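Long-range contacts in acetylene hydratase (Pelobacter acetylenicus, PDB 2E7Z), which catalyses the hydration of acetylene to acetaldehyde at a tungsten centre held by two molybdopterin guanine dinucleotides, with a [4Fe-4S] cluster nearby: residues Asn130-Asn141 / Met384-Leu394; Leu590-Gly601 / Leu716-Ala724. All coordinates share one frame; numbering follows the deposited sequence.

Interaction 1: residues Asn130-Asn141 / Met384-Leu394; sequences NWTSAMYMCIGN and MGAFMANPTAL. With W (tungsten ion), chain G; MGD (2-amino-5,6-dimercapto-7-methyl-3,7,8a,9-tetrahydro-8-oxa-1,3,9,10-tetraaza-anthracen-4-one guanosine dinucleotide), chain E.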
loop_
_atom_site.group_PDB
_atom_site.type_symbol
_atom_site.label_atom_id
_atom_site.label_comp_id
_atom_site.label_asym_id
_atom_site.label_seq_id
_atom_site.Cartn_x
_atom_site.Cartn_y
_atom_site.Cartn_z
ATOM N N ASN A 130 -11.546 -2.234 -14.600
ATOM C CA ASN A 130 -11.459 -3.043 -13.377
ATOM C C ASN A 130 -10.042 -3.388 -12.887
ATOM O O ASN A 130 -9.650 -4.556 -12.796
ATOM C CB ASN A 130 -12.391 -4.236 -13.484
ATOM C CG ASN A 130 -13.863 -3.808 -13.429
ATOM O OD1 ASN A 130 -14.701 -4.298 -14.213
ATOM N ND2 ASN A 130 -14.161 -2.840 -12.572
ATOM N N TRP A 131 -9.296 -2.325 -12.606
ATOM C CA TRP A 131 -7.967 -2.395 -12.025
ATOM C C TRP A 131 -8.044 -2.165 -10.535
ATOM O O TRP A 131 -8.723 -1.182 -10.102
ATOM C CB TRP A 131 -7.085 -1.303 -12.632
ATOM C CG TRP A 131 -5.671 -1.345 -12.150
ATOM C CD1 TRP A 131 -4.661 -2.034 -12.743
ATOM C CD2 TRP A 131 -5.099 -0.652 -11.026
ATOM N NE1 TRP A 131 -3.493 -1.849 -12.032
ATOM C CE2 TRP A 131 -3.725 -0.985 -10.994
ATOM C CE3 TRP A 131 -5.602 0.239 -10.063
ATOM C CZ2 TRP A 131 -2.844 -0.485 -10.036
ATOM C CZ3 TRP A 131 -4.719 0.741 -9.085
ATOM C CH2 TRP A 131 -3.343 0.387 -9.096
ATOM N N THR A 132 -7.369 -3.009 -9.755
ATOM C CA THR A 132 -7.230 -2.717 -8.356
ATOM C C THR A 132 -5.821 -3.118 -7.934
ATOM O O THR A 132 -5.021 -3.585 -8.760
ATOM C CB THR A 132 -8.330 -3.355 -7.482
ATOM O OG1 THR A 132 -8.318 -2.722 -6.201
ATOM C CG2 THR A 132 -8.139 -4.837 -7.293
ATOM N N SER A 133 -5.519 -2.912 -6.663
ATOM C CA SER A 133 -4.172 -3.117 -6.194
ATOM C C SER A 133 -4.236 -3.270 -4.691
ATOM O O SER A 133 -5.102 -2.687 -4.029
ATOM C CB SER A 133 -3.306 -1.908 -6.587
ATOM O OG SER A 133 -1.976 -2.031 -6.092
ATOM N N ALA A 134 -3.289 -4.016 -4.134
ATOM C CA ALA A 134 -3.295 -4.211 -2.699
ATOM C C ALA A 134 -3.100 -2.882 -1.993
ATOM O O ALA A 134 -3.423 -2.740 -0.807
ATOM C CB ALA A 134 -2.227 -5.225 -2.329
ATOM N N MET A 135 -2.574 -1.903 -2.725
ATOM C CA MET A 135 -2.413 -0.550 -2.190
ATOM C C MET A 135 -3.739 0.221 -2.049
ATOM O O MET A 135 -3.770 1.375 -1.591
ATOM C CB MET A 135 -1.383 0.259 -3.006
ATOM C CG MET A 135 -1.899 0.914 -4.285
ATOM S SD MET A 135 -0.485 1.693 -5.183
ATOM C CE MET A 135 0.009 3.073 -4.095
ATOM N N TYR A 136 -4.844 -0.454 -2.367
ATOM C CA TYR A 136 -6.163 0.060 -2.018
ATOM C C TYR A 136 -6.288 0.332 -0.521
ATOM O O TYR A 136 -7.110 1.169 -0.119
ATOM C CB TYR A 136 -7.242 -0.923 -2.455
ATOM C CG TYR A 136 -8.636 -0.344 -2.586
ATOM C CD1 TYR A 136 -9.498 -0.330 -1.496
ATOM C CD2 TYR A 136 -9.078 0.178 -3.802
ATOM C CE1 TYR A 136 -10.778 0.204 -1.619
ATOM C CE2 TYR A 136 -10.369 0.711 -3.948
ATOM C CZ TYR A 136 -11.220 0.704 -2.844
ATOM O OH TYR A 136 -12.514 1.171 -2.971
ATOM N N MET A 137 -5.494 -0.339 0.319
ATOM C CA MET A 137 -5.449 0.030 1.742
ATOM C C MET A 137 -4.038 0.324 2.204
ATOM O O MET A 137 -3.687 0.038 3.353
ATOM C CB MET A 137 -6.128 -1.011 2.657
ATOM C CG MET A 137 -5.451 -2.356 2.713
ATOM S SD MET A 137 -6.432 -3.452 3.770
ATOM C CE MET A 137 -5.504 -4.981 3.654
ATOM N N CYS A 138 -3.205 0.855 1.308
ATOM C CA CYS A 138 -1.879 1.334 1.702
ATOM C C CYS A 138 -1.421 2.354 0.675
ATOM O O CYS A 138 -1.016 1.979 -0.408
ATOM C CB CYS A 138 -0.872 0.181 1.832
ATOM S SG CYS A 138 0.765 0.757 2.360
ATOM N N ILE A 139 -1.539 3.640 1.009
ATOM C CA ILE A 139 -1.108 4.756 0.167
ATOM C C ILE A 139 -2.097 5.115 -0.932
ATOM O O ILE A 139 -2.352 6.288 -1.143
ATOM C CB ILE A 139 0.379 4.635 -0.354
ATOM C CG1 ILE A 139 1.328 4.554 0.852
ATOM C CG2 ILE A 139 0.716 5.820 -1.256
ATOM C CD1 ILE A 139 2.775 4.218 0.533
ATOM N N GLY A 140 -2.641 4.136 -1.657
ATOM C CA GLY A 140 -3.599 4.478 -2.728
ATOM C C GLY A 140 -4.886 5.120 -2.218
ATOM O O GLY A 140 -5.326 6.150 -2.734
ATOM N N ASN A 141 -5.478 4.514 -1.186
ATOM C CA ASN A 141 -6.627 5.147 -0.527
ATOM C C ASN A 141 -6.215 6.506 0.054
ATOM O O ASN A 141 -6.946 7.509 -0.091
ATOM C CB ASN A 141 -7.150 4.223 0.582
ATOM C CG ASN A 141 -6.163 4.068 1.692
ATOM O OD1 ASN A 141 -5.089 3.508 1.487
ATOM N ND2 ASN A 141 -6.475 4.638 2.866
ATOM N N MET A 384 -0.205 8.223 -7.044
ATOM C CA MET A 384 0.240 6.991 -6.348
ATOM C C MET A 384 -0.451 5.770 -6.947
ATOM O O MET A 384 0.176 5.044 -7.727
ATOM C CB MET A 384 0.061 7.093 -4.809
ATOM C CG MET A 384 0.555 8.420 -4.170
ATOM S SD MET A 384 2.252 8.897 -4.606
ATOM C CE MET A 384 3.165 7.888 -3.407
ATOM N N GLY A 385 -1.742 5.590 -6.647
ATOM C CA GLY A 385 -2.573 4.529 -7.259
ATOM C C GLY A 385 -3.961 5.116 -7.277
ATOM O O GLY A 385 -4.387 5.659 -6.257
ATOM N N ALA A 386 -4.644 5.086 -8.425
ATOM C CA ALA A 386 -5.892 5.826 -8.543
ATOM C C ALA A 386 -6.824 5.223 -9.550
ATOM O O ALA A 386 -6.427 4.463 -10.444
ATOM C CB ALA A 386 -5.610 7.307 -8.916
ATOM N N PHE A 387 -8.084 5.615 -9.401
ATOM C CA PHE A 387 -9.181 5.223 -10.304
ATOM C C PHE A 387 -9.300 3.710 -10.210
ATOM O O PHE A 387 -8.979 2.944 -11.136
ATOM C CB PHE A 387 -8.971 5.734 -11.733
ATOM C CG PHE A 387 -8.443 7.148 -11.782
ATOM C CD1 PHE A 387 -9.135 8.175 -11.156
ATOM C CD2 PHE A 387 -7.267 7.472 -12.445
ATOM C CE1 PHE A 387 -8.659 9.478 -11.159
ATOM C CE2 PHE A 387 -6.800 8.810 -12.482
ATOM C CZ PHE A 387 -7.509 9.802 -11.823
ATOM N N MET A 388 -9.734 3.272 -9.041
ATOM C CA MET A 388 -9.606 1.865 -8.670
ATOM C C MET A 388 -10.931 1.196 -8.423
ATOM O O MET A 388 -11.855 1.746 -7.786
ATOM C CB MET A 388 -8.755 1.730 -7.395
ATOM C CG MET A 388 -7.432 2.488 -7.439
ATOM S SD MET A 388 -6.381 2.173 -6.000
ATOM C CE MET A 388 -7.120 3.282 -4.766
ATOM N N ALA A 389 -10.997 -0.061 -8.851
ATOM C CA ALA A 389 -12.103 -0.906 -8.461
ATOM C C ALA A 389 -11.978 -1.252 -6.991
ATOM O O ALA A 389 -10.886 -1.504 -6.481
ATOM C CB ALA A 389 -12.118 -2.200 -9.309
ATOM N N ASN A 390 -13.106 -1.346 -6.308
ATOM C CA ASN A 390 -13.134 -1.740 -4.920
ATOM C C ASN A 390 -12.853 -3.254 -4.874
ATOM O O ASN A 390 -13.501 -4.013 -5.584
ATOM C CB ASN A 390 -14.513 -1.484 -4.333
ATOM C CG ASN A 390 -14.624 -1.917 -2.894
ATOM O OD1 ASN A 390 -15.152 -2.985 -2.633
ATOM N ND2 ASN A 390 -14.145 -1.083 -1.948
ATOM N N PRO A 391 -11.873 -3.707 -4.069
ATOM C CA PRO A 391 -11.571 -5.157 -4.078
ATOM C C PRO A 391 -12.738 -6.063 -3.711
ATOM O O PRO A 391 -12.921 -7.113 -4.332
ATOM C CB PRO A 391 -10.433 -5.277 -3.035
ATOM C CG PRO A 391 -9.763 -3.906 -3.138
ATOM C CD PRO A 391 -10.935 -2.983 -3.202
ATOM N N THR A 392 -13.519 -5.696 -2.700
ATOM C CA THR A 392 -14.652 -6.519 -2.333
ATOM C C THR A 392 -15.636 -6.604 -3.507
ATOM O O THR A 392 -16.153 -7.668 -3.813
ATOM C CB THR A 392 -15.351 -5.924 -1.063
ATOM O OG1 THR A 392 -14.400 -5.942 0.012
ATOM C CG2 THR A 392 -16.580 -6.738 -0.679
ATOM N N ALA A 393 -15.909 -5.475 -4.176
ATOM C CA ALA A 393 -16.777 -5.522 -5.355
ATOM C C ALA A 393 -16.173 -6.400 -6.452
ATOM O O ALA A 393 -16.898 -7.141 -7.136
ATOM C CB ALA A 393 -17.054 -4.131 -5.899
ATOM N N LEU A 394 -14.855 -6.294 -6.632
ATOM C CA LEU A 394 -14.220 -7.062 -7.700
ATOM C C LEU A 394 -14.314 -8.573 -7.430
ATOM O O LEU A 394 -14.737 -9.346 -8.304
ATOM C CB LEU A 394 -12.771 -6.631 -7.863
ATOM C CG LEU A 394 -12.002 -7.407 -8.931
ATOM C CD1 LEU A 394 -12.656 -7.257 -10.357
ATOM C CD2 LEU A 394 -10.560 -6.957 -8.913
HETATM W W W G . 2.369 -0.942 2.393
HETATM P PB MGD E . 2.119 -9.584 -1.854
HETATM O O1B MGD E . 0.635 -9.767 -1.655
HETATM O O2B MGD E . 3.080 -10.335 -1.008
HETATM O O3B MGD E . 2.540 -8.042 -1.709
HETATM O O3A MGD E . 0.964 -6.097 -1.510
HETATM P PA MGD E . 2.072 -6.725 -2.501
HETATM O O1A MGD E . 3.300 -5.869 -2.579
HETATM O O2A MGD E . 1.328 -7.085 -3.751
HETATM O "O5'" MGD E . 2.397 -9.926 -3.405
HETATM C "C5'" MGD E . 3.591 -9.463 -4.010
HETATM C "C4'" MGD E . 3.959 -10.491 -5.062
HETATM O "O4'" MGD E . 4.975 -9.904 -5.890
HETATM C "C3'" MGD E . 4.625 -11.740 -4.494
HETATM O "O3'" MGD E . 3.886 -12.896 -4.923
HETATM C "C2'" MGD E . 6.071 -11.749 -5.033
HETATM O "O2'" MGD E . 6.634 -13.042 -5.332
HETATM C "C1'" MGD E . 5.910 -10.933 -6.288
HETATM N N9 MGD E . 7.096 -10.190 -6.742
HETATM C C8 MGD E . 8.009 -9.540 -5.979
HETATM N N7 MGD E . 8.895 -8.887 -6.747
HETATM C C5 MGD E . 8.500 -9.059 -8.027
HETATM C C6 MGD E . 8.962 -8.647 -9.342
HETATM O O6 MGD E . 9.969 -7.921 -9.476
HETATM N N1 MGD E . 8.223 -9.055 -10.387
HETATM C C2 MGD E . 7.179 -9.874 -10.317
HETATM N N2 MGD E . 6.522 -10.209 -11.464
HETATM N N3 MGD E . 6.706 -10.297 -9.148
HETATM C C4 MGD E . 7.325 -9.910 -8.014
HETATM C C10 MGD E . 1.418 -5.250 -0.454
HETATM C C11 MGD E . 0.201 -4.521 0.072
HETATM O O11 MGD E . -0.609 -5.520 0.687
HETATM C C12 MGD E . 0.617 -3.470 1.072
HETATM S S12 MGD E . 1.800 -2.328 0.601
HETATM C C13 MGD E . 0.031 -3.394 2.279
HETATM S S13 MGD E . 0.560 -2.305 3.477
HETATM C C14 MGD E . -1.115 -4.269 2.683
HETATM N N15 MGD E . -0.733 -5.245 3.692
HETATM C C16 MGD E . -1.720 -6.134 4.002
HETATM C C17 MGD E . -1.902 -6.738 5.329
HETATM O O17 MGD E . -1.137 -6.440 6.272
HETATM N N18 MGD E . -2.922 -7.605 5.487
HETATM C C19 MGD E . -3.778 -7.941 4.489
HETATM N N19 MGD E . -4.776 -8.823 4.709
HETATM N N20 MGD E . -3.648 -7.445 3.252
HETATM C C21 MGD E . -2.683 -6.561 2.971
HETATM N N22 MGD E . -2.592 -6.053 1.739
HETATM C C23 MGD E . -1.686 -4.965 1.436
HETATM O O HOH W 1 -13.432 1.841 -5.405
HETATM O O HOH W 2 -6.487 7.041 -5.174
HETATM O O HOH W 3 3.196 0.345 1.042
#
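Met388 runs between the rings of Trp131 and Tyr136. CB sits at the edge of the Tyr136 ring, against CD2 and CE2. With CG anti to its own carbonyl carbon (chi1 -50°), CG meets the rim of the indole, 3.6 Å from Trp131 CZ3. SD follows beside the same ring edge, a Met-aromatic contact, and approaches the Tyr136 ring obliquely. The bend at chi3 (-81°) then turns CE back to Tyr136 CD2 and the Gly140 carbonyl carbon. Two bonds tie down the residue after Met388: Ala389 N donates to Trp131 O at 2.8 Å, and the Thr132 hydroxyl OG1 donates to Ala389 O at 2.9 Å. Strand 131-132 is an outermost strand of a mixed sheet of the molybdopterin oxidoreductase fold, and the loop beyond it carries Cys138, whose SG binds tungsten at 2.3 Å together with the dithiolene sulfurs of both MGDs and a water. Pro391, at the start of helix 391-400, lays CD over the centre of the Tyr136 face, 3.4 Å from the centroid, a CH-pi contact. Tyr136 OH accepts a nearly straight bond from Asn390 ND2, 3.0 Å long, with the phenol and amide planes almost perpendicular; it also bonds Gln711 O and a water that donates to Met388 O. A leucine in place of Tyr136 would probably leave Pro391 CD without its ring face and strip Asn390 ND2 and that water of the hydroxyl they share. Nearer the metal, Ile139 CG2 packs on Met384 CB. A second water donates to both Gly140 O and Gly385 O.

Interaction 2: residues Leu590-Gly601 / Leu716-Ala724; sequences LAKEYPLILFAG and LRGGILAKA. With MGD (2-amino-5,6-dimercapto-7-methyl-3,7,8a,9-tetrahydro-8-oxa-1,3,9,10-tetraaza-anthracen-4-one guanosine dinucleotide), chain F.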
loop_
_atom_site.group_PDB
_atom_site.type_symbol
_atom_site.label_atom_id
_atom_site.label_comp_id
_atom_site.label_asym_id
_atom_site.label_seq_id
_atom_site.Cartn_x
_atom_site.Cartn_y
_atom_site.Cartn_z
ATOM N N LEU A 590 -20.445 -10.060 22.865
ATOM C CA LEU A 590 -19.604 -10.832 21.942
ATOM C C LEU A 590 -18.201 -11.023 22.506
ATOM O O LEU A 590 -17.584 -12.082 22.326
ATOM C CB LEU A 590 -19.524 -10.133 20.585
ATOM C CG LEU A 590 -18.851 -10.918 19.455
ATOM C CD1 LEU A 590 -19.540 -12.282 19.236
ATOM C CD2 LEU A 590 -18.838 -10.092 18.187
ATOM N N ALA A 591 -17.708 -9.997 23.200
ATOM C CA ALA A 591 -16.374 -10.037 23.795
ATOM C C ALA A 591 -16.236 -11.095 24.911
ATOM O O ALA A 591 -15.127 -11.465 25.303
ATOM C CB ALA A 591 -15.976 -8.638 24.284
ATOM N N LYS A 592 -17.354 -11.619 25.405
ATOM C CA LYS A 592 -17.250 -12.742 26.341
ATOM C C LYS A 592 -16.718 -13.994 25.650
ATOM O O LYS A 592 -15.966 -14.752 26.251
ATOM C CB LYS A 592 -18.578 -13.040 27.021
ATOM C CG LYS A 592 -19.005 -11.955 27.977
ATOM C CD LYS A 592 -20.359 -12.259 28.560
ATOM C CE LYS A 592 -20.913 -11.032 29.255
ATOM N NZ LYS A 592 -22.319 -11.269 29.697
ATOM N N GLU A 593 -17.096 -14.189 24.384
ATOM C CA GLU A 593 -16.658 -15.346 23.631
ATOM C C GLU A 593 -15.357 -15.059 22.886
ATOM O O GLU A 593 -14.517 -15.957 22.730
ATOM C CB GLU A 593 -17.726 -15.804 22.623
ATOM C CG GLU A 593 -17.275 -17.037 21.815
ATOM C CD GLU A 593 -18.312 -17.575 20.854
ATOM O OE1 GLU A 593 -19.483 -17.158 20.931
ATOM O OE2 GLU A 593 -17.936 -18.429 20.016
ATOM N N TYR A 594 -15.231 -13.811 22.426
ATOM C CA TYR A 594 -14.070 -13.350 21.657
ATOM C C TYR A 594 -13.441 -12.200 22.441
ATOM O O TYR A 594 -13.733 -11.040 22.174
ATOM C CB TYR A 594 -14.510 -12.840 20.283
ATOM C CG TYR A 594 -15.169 -13.855 19.385
ATOM C CD1 TYR A 594 -16.547 -14.052 19.421
ATOM C CD2 TYR A 594 -14.419 -14.591 18.470
ATOM C CE1 TYR A 594 -17.174 -14.967 18.549
ATOM C CE2 TYR A 594 -15.026 -15.516 17.616
ATOM C CZ TYR A 594 -16.402 -15.698 17.666
ATOM O OH TYR A 594 -17.001 -16.602 16.799
ATOM N N PRO A 595 -12.617 -12.526 23.452
ATOM C CA PRO A 595 -12.164 -11.508 24.405
ATOM C C PRO A 595 -11.025 -10.603 23.936
ATOM O O PRO A 595 -10.724 -9.601 24.610
ATOM C CB PRO A 595 -11.719 -12.339 25.615
ATOM C CG PRO A 595 -11.346 -13.648 25.077
ATOM C CD PRO A 595 -12.109 -13.868 23.783
ATOM N N LEU A 596 -10.398 -10.951 22.807
ATOM C CA LEU A 596 -9.176 -10.256 22.361
ATOM C C LEU A 596 -9.463 -9.263 21.254
ATOM O O LEU A 596 -10.184 -9.593 20.336
ATOM C CB LEU A 596 -8.139 -11.258 21.865
ATOM C CG LEU A 596 -7.745 -12.389 22.820
ATOM C CD1 LEU A 596 -7.017 -13.505 22.089
ATOM C CD2 LEU A 596 -6.892 -11.857 23.981
ATOM N N ILE A 597 -8.906 -8.056 21.342
ATOM C CA ILE A 597 -8.949 -7.100 20.228
ATOM C C ILE A 597 -7.834 -7.448 19.234
ATOM O O ILE A 597 -6.682 -7.626 19.627
ATOM C CB ILE A 597 -8.864 -5.625 20.739
ATOM C CG1 ILE A 597 -10.223 -5.192 21.339
ATOM C CG2 ILE A 597 -8.393 -4.663 19.654
ATOM C CD1 ILE A 597 -11.368 -5.008 20.328
ATOM N N LEU A 598 -8.193 -7.565 17.951
ATOM C CA LEU A 598 -7.257 -7.999 16.923
ATOM C C LEU A 598 -6.455 -6.887 16.281
ATOM O O LEU A 598 -6.982 -5.835 15.946
ATOM C CB LEU A 598 -8.030 -8.694 15.797
ATOM C CG LEU A 598 -7.212 -9.333 14.662
ATOM C CD1 LEU A 598 -6.557 -10.607 15.166
ATOM C CD2 LEU A 598 -8.127 -9.614 13.471
ATOM N N PHE A 599 -5.176 -7.194 16.082
ATOM C CA PHE A 599 -4.272 -6.414 15.249
ATOM C C PHE A 599 -3.669 -7.371 14.203
ATOM O O PHE A 599 -2.916 -8.259 14.558
ATOM C CB PHE A 599 -3.193 -5.791 16.176
ATOM C CG PHE A 599 -1.904 -5.422 15.483
ATOM C CD1 PHE A 599 -1.909 -4.894 14.195
ATOM C CD2 PHE A 599 -0.680 -5.537 16.162
ATOM C CE1 PHE A 599 -0.733 -4.556 13.559
ATOM C CE2 PHE A 599 0.513 -5.200 15.521
ATOM C CZ PHE A 599 0.473 -4.700 14.217
ATOM N N ALA A 600 -4.011 -7.204 12.921
ATOM C CA ALA A 600 -3.363 -7.974 11.850
ATOM C C ALA A 600 -2.259 -7.136 11.225
ATOM O O ALA A 600 -2.529 -6.051 10.732
ATOM C CB ALA A 600 -4.396 -8.355 10.775
ATOM N N GLY A 601 -1.021 -7.637 11.269
ATOM C CA GLY A 601 0.107 -6.887 10.754
ATOM C C GLY A 601 1.360 -7.164 11.562
ATOM O O GLY A 601 1.558 -8.277 12.055
ATOM N N LEU A 716 -8.510 -3.724 9.836
ATOM C CA LEU A 716 -7.536 -4.756 10.245
ATOM C C LEU A 716 -6.887 -4.476 11.598
ATOM O O LEU A 716 -6.247 -5.357 12.179
ATOM C CB LEU A 716 -6.378 -4.833 9.226
ATOM C CG LEU A 716 -6.543 -5.765 8.060
ATOM C CD1 LEU A 716 -7.557 -5.181 7.040
ATOM C CD2 LEU A 716 -5.170 -6.043 7.443
ATOM N N ARG A 717 -6.995 -3.226 12.048
ATOM C CA ARG A 717 -6.190 -2.745 13.161
ATOM C C ARG A 717 -7.133 -2.215 14.229
ATOM O O ARG A 717 -7.637 -1.094 14.142
ATOM C CB ARG A 717 -5.201 -1.686 12.663
ATOM C CG ARG A 717 -4.108 -2.284 11.805
ATOM C CD ARG A 717 -3.127 -1.237 11.282
ATOM N NE ARG A 717 -2.174 -1.923 10.413
ATOM C CZ ARG A 717 -0.871 -2.090 10.639
ATOM N NH1 ARG A 717 -0.247 -1.517 11.678
ATOM N NH2 ARG A 717 -0.175 -2.830 9.800
ATOM N N GLY A 718 -7.382 -3.070 15.220
ATOM C CA GLY A 718 -8.437 -2.852 16.201
ATOM C C GLY A 718 -9.779 -3.171 15.566
ATOM O O GLY A 718 -9.844 -3.560 14.400
ATOM N N GLY A 719 -10.847 -3.023 16.336
ATOM C CA GLY A 719 -12.198 -3.016 15.773
ATOM C C GLY A 719 -12.769 -4.368 15.433
ATOM O O GLY A 719 -13.863 -4.460 14.876
ATOM N N ILE A 720 -12.031 -5.401 15.803
ATOM C CA ILE A 720 -12.422 -6.796 15.566
ATOM C C ILE A 720 -12.088 -7.570 16.832
ATOM O O ILE A 720 -11.027 -7.367 17.416
ATOM C CB ILE A 720 -11.632 -7.429 14.383
ATOM C CG1 ILE A 720 -12.008 -6.799 13.037
ATOM C CG2 ILE A 720 -11.848 -8.932 14.304
ATOM C CD1 ILE A 720 -11.013 -7.261 11.942
ATOM N N LEU A 721 -12.983 -8.461 17.242
ATOM C CA LEU A 721 -12.743 -9.330 18.377
ATOM C C LEU A 721 -12.299 -10.710 17.908
ATOM O O LEU A 721 -12.684 -11.193 16.814
ATOM C CB LEU A 721 -14.000 -9.413 19.255
ATOM C CG LEU A 721 -14.408 -8.102 19.948
ATOM C CD1 LEU A 721 -15.885 -8.135 20.346
ATOM C CD2 LEU A 721 -13.500 -7.795 21.150
ATOM N N ALA A 722 -11.478 -11.341 18.738
ATOM C CA ALA A 722 -10.918 -12.657 18.456
ATOM C C ALA A 722 -10.830 -13.531 19.708
ATOM O O ALA A 722 -10.778 -13.029 20.844
ATOM C CB ALA A 722 -9.546 -12.524 17.817
ATOM N N LYS A 723 -10.793 -14.840 19.475
ATOM C CA LYS A 723 -10.463 -15.800 20.525
ATOM C C LYS A 723 -9.236 -16.596 20.105
ATOM O O LYS A 723 -8.940 -16.720 18.904
ATOM C CB LYS A 723 -11.627 -16.756 20.794
ATOM C CG LYS A 723 -12.014 -17.622 19.593
ATOM C CD LYS A 723 -13.022 -18.706 19.956
ATOM C CE LYS A 723 -14.419 -18.176 19.932
ATOM N NZ LYS A 723 -15.447 -19.268 19.800
ATOM N N ALA A 724 -8.519 -17.121 21.095
ATOM C CA ALA A 724 -7.345 -17.931 20.830
ATOM C C ALA A 724 -7.473 -19.220 21.625
ATOM O O ALA A 724 -7.849 -19.194 22.807
ATOM C CB ALA A 724 -6.092 -17.186 21.222
HETATM P PB MGD F . 3.721 -3.009 11.285
HETATM O O1B MGD F . 5.136 -3.484 11.484
HETATM O O2B MGD F . 2.714 -3.974 10.728
HETATM O O3B MGD F . 3.697 -1.718 10.326
HETATM O O3A MGD F . 5.106 -0.488 8.687
HETATM P PA MGD F . 4.711 -0.478 10.238
HETATM O O1A MGD F . 3.844 0.732 10.479
HETATM O O2A MGD F . 5.988 -0.637 11.042
HETATM O "O5'" MGD F . 3.172 -2.462 12.698
HETATM C "C5'" MGD F . 3.991 -1.523 13.368
HETATM C "C4'" MGD F . 3.297 -1.061 14.636
HETATM O "O4'" MGD F . 1.974 -0.604 14.329
HETATM C "C3'" MGD F . 3.159 -2.202 15.640
HETATM O "O3'" MGD F . 4.014 -1.947 16.755
HETATM C "C2'" MGD F . 1.702 -2.183 16.046
HETATM O "O2'" MGD F . 1.482 -2.287 17.452
HETATM C "C1'" MGD F . 1.254 -0.822 15.527
HETATM N N9 MGD F . -0.207 -0.709 15.354
HETATM C C8 MGD F . -1.075 -1.662 14.964
HETATM N N7 MGD F . -2.350 -1.196 14.912
HETATM C C5 MGD F . -2.294 0.099 15.310
HETATM C C6 MGD F . -3.256 1.205 15.500
HETATM O O6 MGD F . -4.480 1.025 15.318
HETATM N N1 MGD F . -2.777 2.394 15.895
HETATM C C2 MGD F . -1.468 2.625 16.123
HETATM N N2 MGD F . -1.074 3.863 16.507
HETATM N N3 MGD F . -0.526 1.652 15.965
HETATM C C4 MGD F . -0.883 0.414 15.576
HETATM C C10 MGD F . 4.216 -0.782 7.612
HETATM C C11 MGD F . 5.139 -0.808 6.396
HETATM O O11 MGD F . 6.250 -1.677 6.669
HETATM C C12 MGD F . 4.439 -1.216 5.116
HETATM S S12 MGD F . 2.831 -0.760 4.833
HETATM C C13 MGD F . 5.071 -1.941 4.178
HETATM S S13 MGD F . 4.388 -2.274 2.653
HETATM C C14 MGD F . 6.416 -2.535 4.443
HETATM N N15 MGD F . 6.288 -3.936 4.823
HETATM C C16 MGD F . 7.372 -4.541 5.355
HETATM C C17 MGD F . 7.537 -6.009 5.425
HETATM O O17 MGD F . 6.648 -6.780 4.995
HETATM N N18 MGD F . 8.665 -6.487 5.981
HETATM C C19 MGD F . 9.635 -5.689 6.477
HETATM N N19 MGD F . 10.737 -6.260 7.006
HETATM N N20 MGD F . 9.550 -4.335 6.455
HETATM C C21 MGD F . 8.468 -3.730 5.923
HETATM N N22 MGD F . 8.376 -2.389 5.909
HETATM C C23 MGD F . 7.129 -1.747 5.551
HETATM O O HOH W 4 -16.393 -19.314 16.939
HETATM O O HOH W 5 -1.504 -4.896 8.455
#
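Leu716 O takes the amide of Ala600 in an almost linear bond of 3.0 Å, while its CD2 methyl rests near Ala600 CB. Next comes Arg717, paired with Phe599 in a non-hydrogen-bonded antiparallel position. Its chain is extended from CG to NE and runs beside the Phe599 ring, so that CE1 of the phenyl lies over one guanidinium face, toward its rim and 3.6 Å from NH1, with the two planes 58° apart. Arg717 NH2 donates to phosphate oxygen O2B of MGD at 3.2 Å and to a water held by Ala600 O; Phe599 meanwhile lays a face against guanine C8. Gly718 N bonds Leu598 O, and with Gly719 it turns the corner at positive phi; the register slips by two residues here, a beta bulge. Ile720 O then receives Leu598 N at 2.9 Å, and the two side chains lie alongside each other. Leu721 packs against the end of helix 588-593: CD1 reaches Leu590 and Ala591, CD2 meets Ile597 CD1 at 3.6 Å. Ala722 exchanges both backbone bonds with Leu596. Lys723 bends at chi3 (84°), bringing CE over the Tyr594 ring face and NZ onto the anti lone pair of Glu593 OE2, a 2.6 Å salt bridge; NZ also makes an off-centre cation-pi contact with that ring. Ala724 CB packs on Leu596 CD1. These paired strands belong to the mixed sheet of the C-terminal molybdopterin dinucleotide-binding domain, of the double-psi beta-barrel class, at whose cofactor-facing end Phe599 covers guanine C8 and Arg717 grips the phosphate.

Interaction 1 lies deep, its centre about 9 Å from that of the chain; the centre of interaction 2 is about 23 Å from it, though that contact is still mostly buried. Their strands belong to different sheets. The 130-141 / 384-394 contact is mostly loop against loop, held by sulfur, aromatic and proline packing with few hydrogen bonds and two bridging waters; the 590-601 / 716-724 contact is strand pairing with an ion pair at its more exposed end. Both reach the cofactor: interaction 1 at the metal and dithiolene end, interaction 2 chiefly at guanine and phosphate of the other MGD, though Leu716 also touches the first. They meet where Met137 SD packs 3.9 Å from Leu716 CD1.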